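Local coordinates for protein Alpha/beta hydrolase (Streptomyces albidoflavus, PDB 6KSU) that probably closes non-ribosomal peptide chains into macrolactam rings by heterochiral coupling, as a stand-alone cyclase of the penicillin-binding protein type, at residues Gly22-Gly25 with Ala26-Asp29; Glu36-Val39 with Arg40-Arg43; Ser83-Lys86 with Phe87-Glu91; Asp306-Leu310 with Gly311-His315; Lys357-Glu360 with Ala361-Arg365. One frame throughout, in Å; residues are numbered along the deposited sequence.

Contact 1 (Gly22-Gly25 with Ala26-Asp29); sequences GAEG and AERD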
loop_
_atom_site.group_PDB
_atom_site.type_symbol
_atom_site.label_atom_id
_atom_site.label_comp_id
_atom_site.label_asym_id
_atom_site.label_seq_id
_atom_site.Cartn_x
_atom_site.Cartn_y
_atom_site.Cartn_z
ATOM N N GLY A 22 21.869 -22.900 17.562
ATOM C CA GLY A 22 23.215 -22.485 17.221
ATOM C C GLY A 22 23.267 -21.172 16.466
ATOM O O GLY A 22 23.112 -20.099 17.056
ATOM N N ALA A 23 23.484 -21.256 15.150
ATOM C CA ALA A 23 23.648 -20.064 14.325
ATOM C C ALA A 23 22.328 -19.356 14.013
ATOM O O ALA A 23 22.344 -18.162 13.694
ATOM C CB ALA A 23 24.367 -20.425 13.023
ATOM N N GLU A 24 21.191 -20.056 14.082
ATOM C CA GLU A 24 19.907 -19.370 13.972
ATOM C C GLU A 24 19.649 -18.492 15.196
ATOM O O GLU A 24 19.184 -17.352 15.066
ATOM C CB GLU A 24 18.779 -20.387 13.771
ATOM C CG GLU A 24 18.676 -20.934 12.345
ATOM C CD GLU A 24 17.917 -22.255 12.263
ATOM O OE1 GLU A 24 16.687 -22.257 12.482
ATOM O OE2 GLU A 24 18.550 -23.297 11.976
ATOM N N GLY A 25 19.975 -18.994 16.391
ATOM C CA GLY A 25 19.818 -18.188 17.593
ATOM C C GLY A 25 20.672 -16.937 17.571
ATOM O O GLY A 25 20.247 -15.871 18.029
ATOM N N ALA A 26 21.888 -17.044 17.033
ATOM C CA ALA A 26 22.711 -15.858 16.839
ATOM C C ALA A 26 22.010 -14.833 15.946
ATOM O O ALA A 26 22.078 -13.624 16.205
ATOM C CB ALA A 26 24.068 -16.257 16.250
ATOM N N GLU A 27 21.323 -15.295 14.891
ATOM C CA GLU A 27 20.703 -14.360 13.954
ATOM C C GLU A 27 19.559 -13.593 14.607
ATOM O O GLU A 27 19.470 -12.364 14.467
ATOM C CB GLU A 27 20.205 -15.098 12.717
ATOM C CG GLU A 27 21.291 -15.745 11.906
ATOM C CD GLU A 27 20.748 -16.401 10.657
ATOM O OE1 GLU A 27 19.635 -16.978 10.718
ATOM O OE2 GLU A 27 21.432 -16.336 9.613
ATOM N N ARG A 28 18.673 -14.297 15.323
ATOM C CA ARG A 28 17.573 -13.613 15.996
ATOM C C ARG A 28 18.101 -12.581 16.980
ATOM O O ARG A 28 17.512 -11.508 17.144
ATOM C CB ARG A 28 16.671 -14.616 16.721
ATOM C CG ARG A 28 15.980 -15.658 15.840
ATOM C CD ARG A 28 15.787 -16.975 16.611
ATOM N NE ARG A 28 15.457 -18.098 15.734
ATOM C CZ ARG A 28 15.832 -19.357 15.953
ATOM N NH1 ARG A 28 16.554 -19.666 17.025
ATOM N NH2 ARG A 28 15.485 -20.311 15.098
ATOM N N ASP A 29 19.209 -12.894 17.654
ATOM C CA ASP A 29 19.825 -11.926 18.558
ATOM C C ASP A 29 20.318 -10.718 17.795
ATOM O O ASP A 29 20.092 -9.575 18.207
ATOM C CB ASP A 29 20.975 -12.574 19.318
ATOM C CG ASP A 29 20.486 -13.573 20.336
ATOM O OD1 ASP A 29 19.302 -13.458 20.733
ATOM O OD2 ASP A 29 21.264 -14.484 20.704
#

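Contact 2 (Glu36-Val39 with Arg40-Arg43); sequences EELV and REHR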
loop_
_atom_site.group_PDB
_atom_site.type_symbol
_atom_site.label_atom_id
_atom_site.label_comp_id
_atom_site.label_asym_id
_atom_site.label_seq_id
_atom_site.Cartn_x
_atom_site.Cartn_y
_atom_site.Cartn_z
ATOM N N GLU A 36 16.857 -2.614 17.823
ATOM C CA GLU A 36 16.988 -1.678 18.938
ATOM C C GLU A 36 17.893 -0.507 18.577
ATOM O O GLU A 36 17.532 0.663 18.783
ATOM C CB GLU A 36 17.519 -2.406 20.169
ATOM C CG GLU A 36 16.856 -1.958 21.439
ATOM C CD GLU A 36 15.398 -2.351 21.460
ATOM O OE1 GLU A 36 15.086 -3.524 21.786
ATOM O OE2 GLU A 36 14.569 -1.477 21.144
ATOM N N GLU A 37 19.077 -0.803 18.025
ATOM C CA GLU A 37 19.985 0.270 17.621
ATOM C C GLU A 37 19.291 1.231 16.667
ATOM O O GLU A 37 19.376 2.454 16.836
ATOM C CB GLU A 37 21.253 -0.296 16.963
ATOM C CG GLU A 37 22.127 -1.271 17.789
ATOM C CD GLU A 37 21.994 -1.144 19.318
ATOM O OE1 GLU A 37 22.288 -0.055 19.867
ATOM O OE2 GLU A 37 21.622 -2.148 19.972
ATOM N N LEU A 38 18.572 0.689 15.660
ATOM C CA LEU A 38 18.028 1.562 14.624
ATOM C C LEU A 38 16.813 2.346 15.101
ATOM O O LEU A 38 16.586 3.465 14.636
ATOM C CB LEU A 38 17.677 0.749 13.381
ATOM C CG LEU A 38 18.822 -0.077 12.818
ATOM C CD1 LEU A 38 18.447 -0.695 11.473
ATOM C CD2 LEU A 38 20.090 0.804 12.727
ATOM N N VAL A 39 16.008 1.786 16.006
ATOM C CA VAL A 39 14.889 2.553 16.559
ATOM C C VAL A 39 15.416 3.783 17.301
ATOM O O VAL A 39 14.921 4.905 17.130
ATOM C CB VAL A 39 14.024 1.661 17.472
ATOM C CG1 VAL A 39 13.169 2.503 18.342
ATOM C CG2 VAL A 39 13.158 0.721 16.643
ATOM N N ARG A 40 16.439 3.585 18.135
ATOM C CA ARG A 40 17.027 4.693 18.875
ATOM C C ARG A 40 17.697 5.685 17.928
ATOM O O ARG A 40 17.395 6.882 17.948
ATOM C CB ARG A 40 18.016 4.149 19.915
ATOM C CG ARG A 40 17.400 3.984 21.302
ATOM C CD ARG A 40 18.090 2.949 22.203
ATOM N NE ARG A 40 17.131 2.581 23.244
ATOM C CZ ARG A 40 16.862 3.327 24.313
ATOM N NH1 ARG A 40 17.526 4.457 24.529
ATOM N NH2 ARG A 40 15.929 2.944 25.176
ATOM N N GLU A 41 18.564 5.188 17.050
ATOM C CA GLU A 41 19.294 6.047 16.124
ATOM C C GLU A 41 18.373 6.957 15.301
ATOM O O GLU A 41 18.710 8.116 15.053
ATOM C CB GLU A 41 20.154 5.171 15.220
ATOM C CG GLU A 41 20.710 5.849 14.005
ATOM C CD GLU A 41 21.740 4.979 13.317
ATOM O OE1 GLU A 41 21.890 5.097 12.086
ATOM O OE2 GLU A 41 22.395 4.169 14.011
ATOM N N HIS A 42 17.205 6.467 14.879
ATOM C CA HIS A 42 16.234 7.329 14.199
ATOM C C HIS A 42 15.180 7.897 15.152
ATOM O O HIS A 42 14.268 8.607 14.709
ATOM C CB HIS A 42 15.552 6.575 13.041
ATOM C CG HIS A 42 16.502 6.107 11.977
ATOM N ND1 HIS A 42 17.337 6.962 11.293
ATOM C CD2 HIS A 42 16.781 4.866 11.512
ATOM C CE1 HIS A 42 18.081 6.272 10.446
ATOM N NE2 HIS A 42 17.766 4.996 10.563
ATOM N N ARG A 43 15.302 7.616 16.449
ATOM C CA ARG A 43 14.401 8.119 17.487
ATOM C C ARG A 43 12.923 7.925 17.133
ATOM O O ARG A 43 12.102 8.843 17.199
ATOM C CB ARG A 43 14.731 9.567 17.819
ATOM C CG ARG A 43 16.028 9.667 18.621
ATOM C CD ARG A 43 15.961 10.768 19.683
ATOM N NE ARG A 43 15.330 11.987 19.183
ATOM C CZ ARG A 43 15.785 12.700 18.158
ATOM N NH1 ARG A 43 16.889 12.332 17.521
ATOM N NH2 ARG A 43 15.136 13.790 17.772
#

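Contact 3 (Ser83-Lys86 with Phe87-Glu91); sequences SVTK and FLTAE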
loop_
_atom_site.group_PDB
_atom_site.type_symbol
_atom_site.label_atom_id
_atom_site.label_comp_id
_atom_site.label_asym_id
_atom_site.label_seq_id
_atom_site.Cartn_x
_atom_site.Cartn_y
_atom_site.Cartn_z
ATOM N N SER A 83 -2.256 1.575 4.217
ATOM C CA SER A 83 -2.563 0.825 3.008
ATOM C C SER A 83 -2.184 -0.646 3.104
ATOM O O SER A 83 -2.595 -1.431 2.234
ATOM C CB SER A 83 -1.854 1.483 1.827
ATOM O OG SER A 83 -2.576 2.644 1.447
ATOM N N VAL A 84 -1.430 -1.054 4.133
ATOM C CA VAL A 84 -1.187 -2.487 4.290
ATOM C C VAL A 84 -2.521 -3.208 4.490
ATOM O O VAL A 84 -2.621 -4.407 4.212
ATOM C CB VAL A 84 -0.153 -2.773 5.428
ATOM C CG1 VAL A 84 0.067 -4.288 5.654
ATOM C CG2 VAL A 84 1.213 -2.114 5.115
ATOM N N THR A 85 -3.570 -2.470 4.893
ATOM C CA THR A 85 -4.924 -3.018 4.975
ATOM C C THR A 85 -5.345 -3.734 3.686
ATOM O O THR A 85 -6.165 -4.666 3.723
ATOM C CB THR A 85 -5.909 -1.876 5.295
ATOM O OG1 THR A 85 -5.554 -1.240 6.539
ATOM C CG2 THR A 85 -7.352 -2.404 5.400
ATOM N N LYS A 86 -4.821 -3.293 2.536
ATOM C CA LYS A 86 -5.249 -3.855 1.254
ATOM C C LYS A 86 -4.885 -5.329 1.140
ATOM O O LYS A 86 -5.550 -6.086 0.420
ATOM C CB LYS A 86 -4.614 -3.063 0.098
ATOM C CG LYS A 86 -5.190 -1.693 -0.053
ATOM C CD LYS A 86 -4.397 -0.867 -1.048
ATOM C CE LYS A 86 -5.146 0.418 -1.312
ATOM N NZ LYS A 86 -4.906 1.408 -0.220
ATOM N N PHE A 87 -3.825 -5.751 1.818
ATOM C CA PHE A 87 -3.465 -7.161 1.789
ATOM C C PHE A 87 -4.505 -8.010 2.524
ATOM O O PHE A 87 -4.798 -9.127 2.106
ATOM C CB PHE A 87 -2.055 -7.316 2.358
ATOM C CG PHE A 87 -1.622 -8.732 2.616
ATOM C CD1 PHE A 87 -1.300 -9.579 1.575
ATOM C CD2 PHE A 87 -1.449 -9.179 3.914
ATOM C CE1 PHE A 87 -0.861 -10.885 1.810
ATOM C CE2 PHE A 87 -1.016 -10.480 4.162
ATOM C CZ PHE A 87 -0.726 -11.333 3.102
ATOM N N LEU A 88 -5.125 -7.474 3.567
ATOM C CA LEU A 88 -6.133 -8.260 4.276
ATOM C C LEU A 88 -7.466 -8.210 3.554
ATOM O O LEU A 88 -8.165 -9.229 3.460
ATOM C CB LEU A 88 -6.249 -7.756 5.709
ATOM C CG LEU A 88 -4.844 -8.025 6.251
ATOM C CD1 LEU A 88 -4.142 -6.738 6.657
ATOM C CD2 LEU A 88 -4.880 -9.023 7.369
ATOM N N THR A 89 -7.802 -7.042 3.004
ATOM C CA THR A 89 -8.967 -6.926 2.140
ATOM C C THR A 89 -8.851 -7.867 0.946
ATOM O O THR A 89 -9.817 -8.556 0.583
ATOM C CB THR A 89 -9.123 -5.478 1.680
ATOM O OG1 THR A 89 -9.655 -4.723 2.768
ATOM C CG2 THR A 89 -10.087 -5.392 0.463
ATOM N N ALA A 90 -7.668 -7.904 0.318
ATOM C CA ALA A 90 -7.449 -8.845 -0.773
ATOM C C ALA A 90 -7.615 -10.266 -0.282
ATOM O O ALA A 90 -8.227 -11.103 -0.959
ATOM C CB ALA A 90 -6.062 -8.669 -1.373
ATOM N N GLU A 91 -7.078 -10.551 0.904
ATOM C CA GLU A 91 -7.211 -11.877 1.469
ATOM C C GLU A 91 -8.679 -12.215 1.720
ATOM O O GLU A 91 -9.127 -13.335 1.450
ATOM C CB GLU A 91 -6.378 -11.947 2.742
ATOM C CG GLU A 91 -4.872 -12.236 2.495
ATOM C CD GLU A 91 -4.177 -12.686 3.794
ATOM O OE1 GLU A 91 -4.665 -12.298 4.871
ATOM O OE2 GLU A 91 -3.183 -13.440 3.753
#

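Contact 4 (Asp306-Leu310 with Gly311-His315); sequences DGWGL and GLMRH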
loop_
_atom_site.group_PDB
_atom_site.type_symbol
_atom_site.label_atom_id
_atom_site.label_comp_id
_atom_site.label_asym_id
_atom_site.label_seq_id
_atom_site.Cartn_x
_atom_site.Cartn_y
_atom_site.Cartn_z
ATOM N N ASP A 306 8.131 -3.534 -8.883
ATOM C CA ASP A 306 8.374 -4.177 -10.172
ATOM C C ASP A 306 7.145 -4.885 -10.732
ATOM O O ASP A 306 7.046 -5.058 -11.951
ATOM C CB ASP A 306 9.533 -5.154 -10.043
ATOM C CG ASP A 306 10.796 -4.466 -9.643
ATOM O OD1 ASP A 306 11.119 -3.455 -10.299
ATOM O OD2 ASP A 306 11.450 -4.908 -8.673
ATOM N N GLY A 307 6.203 -5.274 -9.887
ATOM C CA GLY A 307 4.961 -5.850 -10.364
ATOM C C GLY A 307 3.924 -5.801 -9.270
ATOM O O GLY A 307 4.249 -5.628 -8.089
ATOM N N TRP A 308 2.664 -5.955 -9.665
ATOM C CA TRP A 308 1.571 -6.025 -8.705
ATOM C C TRP A 308 0.703 -7.229 -9.022
ATOM O O TRP A 308 0.420 -7.518 -10.193
ATOM C CB TRP A 308 0.707 -4.768 -8.715
ATOM C CG TRP A 308 0.278 -4.354 -7.344
ATOM C CD1 TRP A 308 -0.769 -4.846 -6.622
ATOM C CD2 TRP A 308 0.898 -3.350 -6.521
ATOM N NE1 TRP A 308 -0.837 -4.211 -5.396
ATOM C CE2 TRP A 308 0.172 -3.288 -5.317
ATOM C CE3 TRP A 308 1.984 -2.484 -6.703
ATOM C CZ2 TRP A 308 0.492 -2.397 -4.303
ATOM C CZ3 TRP A 308 2.307 -1.607 -5.693
ATOM C CH2 TRP A 308 1.569 -1.573 -4.502
ATOM N N GLY A 309 0.267 -7.906 -7.978
ATOM C CA GLY A 309 -0.633 -9.031 -8.128
ATOM C C GLY A 309 -1.998 -8.696 -7.567
ATOM O O GLY A 309 -2.528 -7.617 -7.822
ATOM N N LEU A 310 -2.588 -9.595 -6.793
ATOM C CA LEU A 310 -3.865 -9.317 -6.142
ATOM C C LEU A 310 -3.564 -8.988 -4.680
ATOM O O LEU A 310 -3.462 -9.873 -3.839
ATOM C CB LEU A 310 -4.817 -10.497 -6.287
ATOM C CG LEU A 310 -4.887 -11.112 -7.692
ATOM C CD1 LEU A 310 -5.833 -12.326 -7.726
ATOM C CD2 LEU A 310 -5.309 -10.072 -8.725
ATOM N N GLY A 311 -3.396 -7.703 -4.387
ATOM C CA GLY A 311 -3.151 -7.253 -3.033
ATOM C C GLY A 311 -1.730 -7.404 -2.542
ATOM O O GLY A 311 -1.470 -7.112 -1.373
ATOM N N LEU A 312 -0.817 -7.883 -3.378
ATOM C CA LEU A 312 0.611 -7.879 -3.103
ATOM C C LEU A 312 1.349 -7.211 -4.258
ATOM O O LEU A 312 0.984 -7.394 -5.421
ATOM C CB LEU A 312 1.136 -9.284 -2.919
ATOM C CG LEU A 312 0.727 -10.036 -1.645
ATOM C CD1 LEU A 312 0.786 -11.521 -1.924
ATOM C CD2 LEU A 312 1.631 -9.657 -0.464
ATOM N N MET A 313 2.383 -6.445 -3.933
ATOM C CA MET A 313 3.364 -5.975 -4.900
ATOM C C MET A 313 4.613 -6.858 -4.852
ATOM O O MET A 313 4.848 -7.583 -3.881
ATOM C CB MET A 313 3.751 -4.507 -4.626
ATOM C CG MET A 313 4.783 -4.325 -3.490
ATOM S SD MET A 313 4.942 -2.615 -2.940
ATOM C CE MET A 313 6.030 -2.764 -1.532
ATOM N N ARG A 314 5.434 -6.757 -5.902
ATOM C CA ARG A 314 6.675 -7.511 -6.038
ATOM C C ARG A 314 7.868 -6.564 -6.144
ATOM O O ARG A 314 7.840 -5.608 -6.930
ATOM C CB ARG A 314 6.618 -8.411 -7.279
ATOM C CG ARG A 314 7.911 -9.131 -7.587
ATOM C CD ARG A 314 7.711 -10.148 -8.688
ATOM N NE ARG A 314 7.390 -9.521 -9.971
ATOM C CZ ARG A 314 8.289 -8.977 -10.779
ATOM N NH1 ARG A 314 9.573 -8.962 -10.434
ATOM N NH2 ARG A 314 7.903 -8.431 -11.926
ATOM N N HIS A 315 8.907 -6.825 -5.343
ATOM C CA HIS A 315 10.207 -6.177 -5.466
ATOM C C HIS A 315 11.235 -7.254 -5.788
ATOM O O HIS A 315 11.350 -8.241 -5.051
ATOM C CB HIS A 315 10.586 -5.439 -4.174
ATOM C CG HIS A 315 9.809 -4.179 -3.942
ATOM N ND1 HIS A 315 10.004 -3.373 -2.839
ATOM C CD2 HIS A 315 8.822 -3.594 -4.663
ATOM C CE1 HIS A 315 9.172 -2.347 -2.894
ATOM N NE2 HIS A 315 8.450 -2.453 -3.994
#

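Contact 5 (Lys357-Glu360 with Ala361-Arg365); sequences KLWE and ALVAR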
loop_
_atom_site.group_PDB
_atom_site.type_symbol
_atom_site.label_atom_id
_atom_site.label_comp_id
_atom_site.label_asym_id
_atom_site.label_seq_id
_atom_site.Cartn_x
_atom_site.Cartn_y
_atom_site.Cartn_z
ATOM N N LYS A 357 12.295 5.903 7.508
ATOM C CA LYS A 357 13.747 5.777 7.469
ATOM C C LYS A 357 14.213 4.575 8.277
ATOM O O LYS A 357 15.209 3.939 7.918
ATOM C CB LYS A 357 14.404 7.083 7.942
ATOM C CG LYS A 357 15.925 7.122 7.821
ATOM C CD LYS A 357 16.455 6.650 6.450
ATOM C CE LYS A 357 17.598 5.616 6.650
ATOM N NZ LYS A 357 18.026 4.811 5.463
ATOM N N LEU A 358 13.481 4.214 9.332
ATOM C CA LEU A 358 13.772 2.972 10.046
ATOM C C LEU A 358 13.569 1.759 9.145
ATOM O O LEU A 358 14.357 0.800 9.176
ATOM C CB LEU A 358 12.889 2.859 11.299
ATOM C CG LEU A 358 13.089 1.577 12.103
ATOM C CD1 LEU A 358 14.340 1.660 12.933
ATOM C CD2 LEU A 358 11.911 1.273 13.014
ATOM N N TRP A 359 12.506 1.765 8.346
ATOM C CA TRP A 359 12.324 0.663 7.406
ATOM C C TRP A 359 13.489 0.594 6.426
ATOM O O TRP A 359 14.063 -0.479 6.199
ATOM C CB TRP A 359 11.003 0.800 6.654
ATOM C CG TRP A 359 10.822 -0.265 5.589
ATOM C CD1 TRP A 359 10.715 -0.072 4.235
ATOM C CD2 TRP A 359 10.732 -1.679 5.798
ATOM N NE1 TRP A 359 10.562 -1.278 3.594
ATOM C CE2 TRP A 359 10.561 -2.279 4.531
ATOM C CE3 TRP A 359 10.763 -2.497 6.935
ATOM C CZ2 TRP A 359 10.427 -3.651 4.373
ATOM C CZ3 TRP A 359 10.630 -3.855 6.777
ATOM C CH2 TRP A 359 10.467 -4.423 5.496
ATOM N N GLU A 360 13.866 1.745 5.854
ATOM C CA GLU A 360 14.965 1.782 4.889
ATOM C C GLU A 360 16.265 1.278 5.515
ATOM O O GLU A 360 16.930 0.392 4.964
ATOM C CB GLU A 360 15.114 3.201 4.340
ATOM C CG GLU A 360 16.207 3.386 3.307
ATOM C CD GLU A 360 16.352 4.842 2.846
ATOM O OE1 GLU A 360 15.429 5.657 3.087
ATOM O OE2 GLU A 360 17.402 5.169 2.251
ATOM N N ALA A 361 16.618 1.799 6.691
ATOM C CA ALA A 361 17.833 1.353 7.369
ATOM C C ALA A 361 17.765 -0.128 7.732
ATOM O O ALA A 361 18.775 -0.837 7.666
ATOM C CB ALA A 361 18.071 2.208 8.615
ATOM N N LEU A 362 16.580 -0.610 8.111
ATOM C CA LEU A 362 16.389 -2.036 8.357
ATOM C C LEU A 362 16.642 -2.856 7.094
ATOM O O LEU A 362 17.266 -3.920 7.143
ATOM C CB LEU A 362 14.971 -2.269 8.885
ATOM C CG LEU A 362 14.673 -3.191 10.073
ATOM C CD1 LEU A 362 15.778 -3.144 11.113
ATOM C CD2 LEU A 362 13.367 -2.739 10.682
ATOM N N VAL A 363 16.190 -2.367 5.942
ATOM C CA VAL A 363 16.381 -3.138 4.717
ATOM C C VAL A 363 17.860 -3.219 4.362
ATOM O O VAL A 363 18.359 -4.272 3.949
ATOM C CB VAL A 363 15.546 -2.540 3.571
ATOM C CG1 VAL A 363 16.002 -3.106 2.262
ATOM C CG2 VAL A 363 14.045 -2.812 3.789
ATOM N N ALA A 364 18.593 -2.127 4.557
ATOM C CA ALA A 364 20.008 -2.114 4.211
ATOM C C ALA A 364 20.864 -2.867 5.214
ATOM O O ALA A 364 21.885 -3.441 4.829
ATOM C CB ALA A 364 20.512 -0.676 4.095
ATOM N N ARG A 365 20.478 -2.898 6.490
ATOM C CA ARG A 365 21.334 -3.510 7.504
ATOM C C ARG A 365 20.941 -4.937 7.879
ATOM O O ARG A 365 21.817 -5.720 8.266
ATOM C CB ARG A 365 21.364 -2.625 8.751
ATOM C CG ARG A 365 21.934 -1.253 8.424
ATOM C CD ARG A 365 22.803 -0.671 9.522
ATOM N NE ARG A 365 23.544 -1.695 10.238
ATOM C CZ ARG A 365 23.973 -1.551 11.484
ATOM N NH1 ARG A 365 23.748 -0.411 12.129
ATOM N NH2 ARG A 365 24.627 -2.544 12.076
#

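Contact 1 (Gly22-Gly25 with Ala26-Asp29)
The Arg28 side chain doubles back along its helix and lays one face of its guanidinium over Glu24 CB, one turn earlier. CB sits 3.4 Å above that plane, offset toward its rim. CG stands beside the backbone N (chi1 -61°) and the chain bends at chi2, which brings the guanidinium to Glu24. NH2 then reaches the carboxylate of Glu24, and a salt bridge forms between Glu24 OE1 and Arg28 NH2 at 3.5 Å. The bridge is long, and the two planes stand 67° apart. This is a single-point ion pair, not a two-pronged one. Arg28 NH1 ends 3.5 Å from Gly25 N.

The backbone beneath is the first turn of helix 23-41. Arg28 N bonds to Glu24 O at 3.1 Å, nearly straight at 165°. Ala26 N and Asp29 N make the same i to i+4 bond to Gly22 O and Gly25 O. Glu27 N is shared less well: it bonds to Ala23 O at 3.3 Å and weakly to Glu24 O. The Glu27 side chain starts over the Ala23 carbonyl, with CG 3.2 Å from Ala23 O.

Glu24 OE1 also lies close to the like-charged Asp54, and Arg28 O accepts a bond from Tyr60 OH. With Asp54 so near, the positive charge of Arg28 probably eases repulsion between the two acids at this exposed helix start.

Contact 2 (Glu36-Val39 with Arg40-Arg43)
Glu36-Arg43 covers the end of helix 23-41, held by i to i+4 bonds, and closes in a Schellman motif at Arg43, which leaves helical angles with a positive phi of 49°. Arg40 N bonds to Glu36 O at 3.2 Å and 173°. Glu41 N bonds to Glu37 O at 2.9 Å. His42 N reaches Leu38 O at 3.1 Å. Inside the closing turn, Arg43 N bonds to Arg40 O at 2.7 Å.

The side chains meet the preceding turn mainly through its carbonyl oxygens. His42 has CG anti to its own carbonyl carbon (chi1 -61°), which brings the ring back beside the previous turn. Its CD2 comes 3.4 Å from Leu38 O, at an oblique angle to the ring. Glu41 sets CB 3.3 Å from Glu37 O, and its extended chain then runs on past the Leu38 side chain. Arg40 passes by Glu36 O with CB, CG and CD in turn.

Glu36 and Arg40 are one turn apart but do not pair: OE2 of Glu36 stays 5.2 Å from NE of Arg40. That oxygen bonds instead to Thr62 OG1. Leu38 and His42 both lean on helix 355-365, Leu38 on Leu358 and Leu362, His42 on Lys357 and Ala361.

The chemistry divides this helix end. Leu38 and Val39 are buried, His42 lies partly covered against helix 355-365, and Arg40 and Glu41 are exposed, with only a weak, long-range attraction likely between Glu36 and Arg40.

Contact 3 (Ser83-Lys86 with Phe87-Glu91)
The chain enters helix 85-98 through a tight first turn, with i to i+3 bonds giving way to i to i+4 bonds. Phe87 N bonds to Val84 O at 3.0 Å. Thr85 O is gripped twice: firmly by Thr89 N at 3.0 Å and 175°, and weakly by Leu88 N. Ala90 N closes the next step on Lys86 O at 2.8 Å.

Among side chains, Thr85 and Thr89 cross on one flank. The Thr85 methyl CG2 lies 4.2 Å from Thr89 OG1. With chi1 at -76°, Thr89 OG1 stands beside its own backbone N, near that methyl. The two hydroxyls find their bonds outside the turn, Thr89 OG1 with Ala253 O and Trp194 NE1, Thr85 OG1 with Gly82 O and Leu257 N. Leu88 folds back over the first turn, with CD1 3.7 Å from Val84 O. Phe87 touches Val84 O with CB, at 3.5 Å, but its ring leads away and takes Glu91 CG over one face.

Lys86 runs extended to CE and then bends at chi4 (80°). This sets NZ 3.1 Å from Ser83 OG. Lys86 NZ bonds to Asn176 OD1 and Ala254 O, while Tyr174 OH makes weak bonds to both Ser83 OG and Lys86 NZ.

Ser83 and Lys86 fit the SxxK motif at a helix start. With Tyr174 and Asn176 beside them, the arrangement is consistent with the active site of serine beta-lactamases and penicillin-binding proteins.

Contact 4 (Asp306-Leu310 with Gly311-His315)
Arg314 O is gripped by two successive backbone N-H groups across the hairpin, of Asp306 and Gly307. Asp306 N bonds to it at 2.9 Å, nearly along the C=O axis, and Gly307 N adds a weak bond at 3.4 Å. Two residues thus face one, a classic beta bulge. Arg314 N returns a bond to Gly307 O at 2.7 Å. Further on, Gly309 N meets Leu312 O at 2.7 Å.

These bonds join 307-308 and 313-315 as a beta hairpin at the edge of the antiparallel sheet. Gly311, with positive phi, lies in the connecting loop. The Trp308 side chain touches the SxxK residues of the probable active site.

Trp308 and Met313 form the non-hydrogen-bonded pair, and their side chains share a face of the sheet. Met313 CB lies over the six-membered ring of Trp308, 3.4 Å from its centroid and 12° off the normal, a CH-pi contact. CG of Met313 takes the crowded position between N and C (chi1 80°). The extended chain beyond it carries SD obliquely past the ring, 4.5 Å from the same centroid, in a Met-aromatic contact. On that same ring face, Leu312 O lies 3.3 Å from Trp308 CD1. His134 meets the Trp308 ring edge to face.

On the other face from Trp308 and Met313, Arg314 bends at chi3 and brings its guanidinium over the Asp306-Gly307 peptide. Its NH1 bonds to Gly316 O. Asp306 OD2 bonds to Gly316 N.

Contact 5 (Lys357-Glu360 with Ala361-Arg365)
Val363 CB lies 3.5 Å from Glu360 O and a little farther from Trp359 O, so it starts against the carbonyls of the previous turn. Its branch CG2 then reaches back to the Trp359 indole. CG2 is placed by the first torsion: CG1 is anti to the backbone N (chi1 166°), which leaves CG2 beside that N, turned to the preceding turn and Trp359. It touches Trp359 CE2 at 3.6 Å and stands over the five-membered ring, 3.9 Å from its centroid and 24° off the normal. This is a CH-pi contact over one face, offset toward the rim. The same methyl also meets Trp359 O at 3.4 Å.

Lys357 lies on another flank of the helix. It bends at chi2 and chi3, and its end bends forward to Ala361: CE lies 4.0 Å from Ala361 CB. Its NZ pairs with Glu360 OE2 in a salt bridge of 3.3 Å. Leu362 CB presses on Leu358 O at 3.1 Å.

Regular i to i+4 bonds hold the backbone, from Ala361 N to Lys357 O through Ala364 N to Glu360 O. Arg365 N adds the next, to Ala361 O.

Helix 355-365 packs on strands 344-350 and 332-339 of the antiparallel sheet and beside helix 23-41. Leu358 and Leu362 pack on Leu348 of strand 344-350. Trp359 rests on Leu346 and Leu348 of that strand and on Asn335 and Arg337 of strand 332-339, while Leu358 meets Val39 and Arg365 meets Leu34 of helix 23-41.

Contacts 1 and 2 lie on the same helix, 23-41, with centres about 21 Å apart. Contact 2 touches contact 5 directly: Leu38 O lies 3.3 Å from Leu358 CD1, and His42 NE2 lies 3.4 Å from Ala361 CB. Contacts 3 and 4 form a second pair, with centres about 12 Å apart. Phe87 CD1 meets Leu312 CD2 at 3.6 Å, and Ala90 CB meets Gly311 CA at 3.6 Å. Contact 3 holds the probable active-site SxxK residues, and Trp308 of contact 4 touches them. Contact 1 is remote from this site, its centre about 32 Å from that of contact 3. Contacts 4 and 5 come within about 7 Å at their nearest atoms.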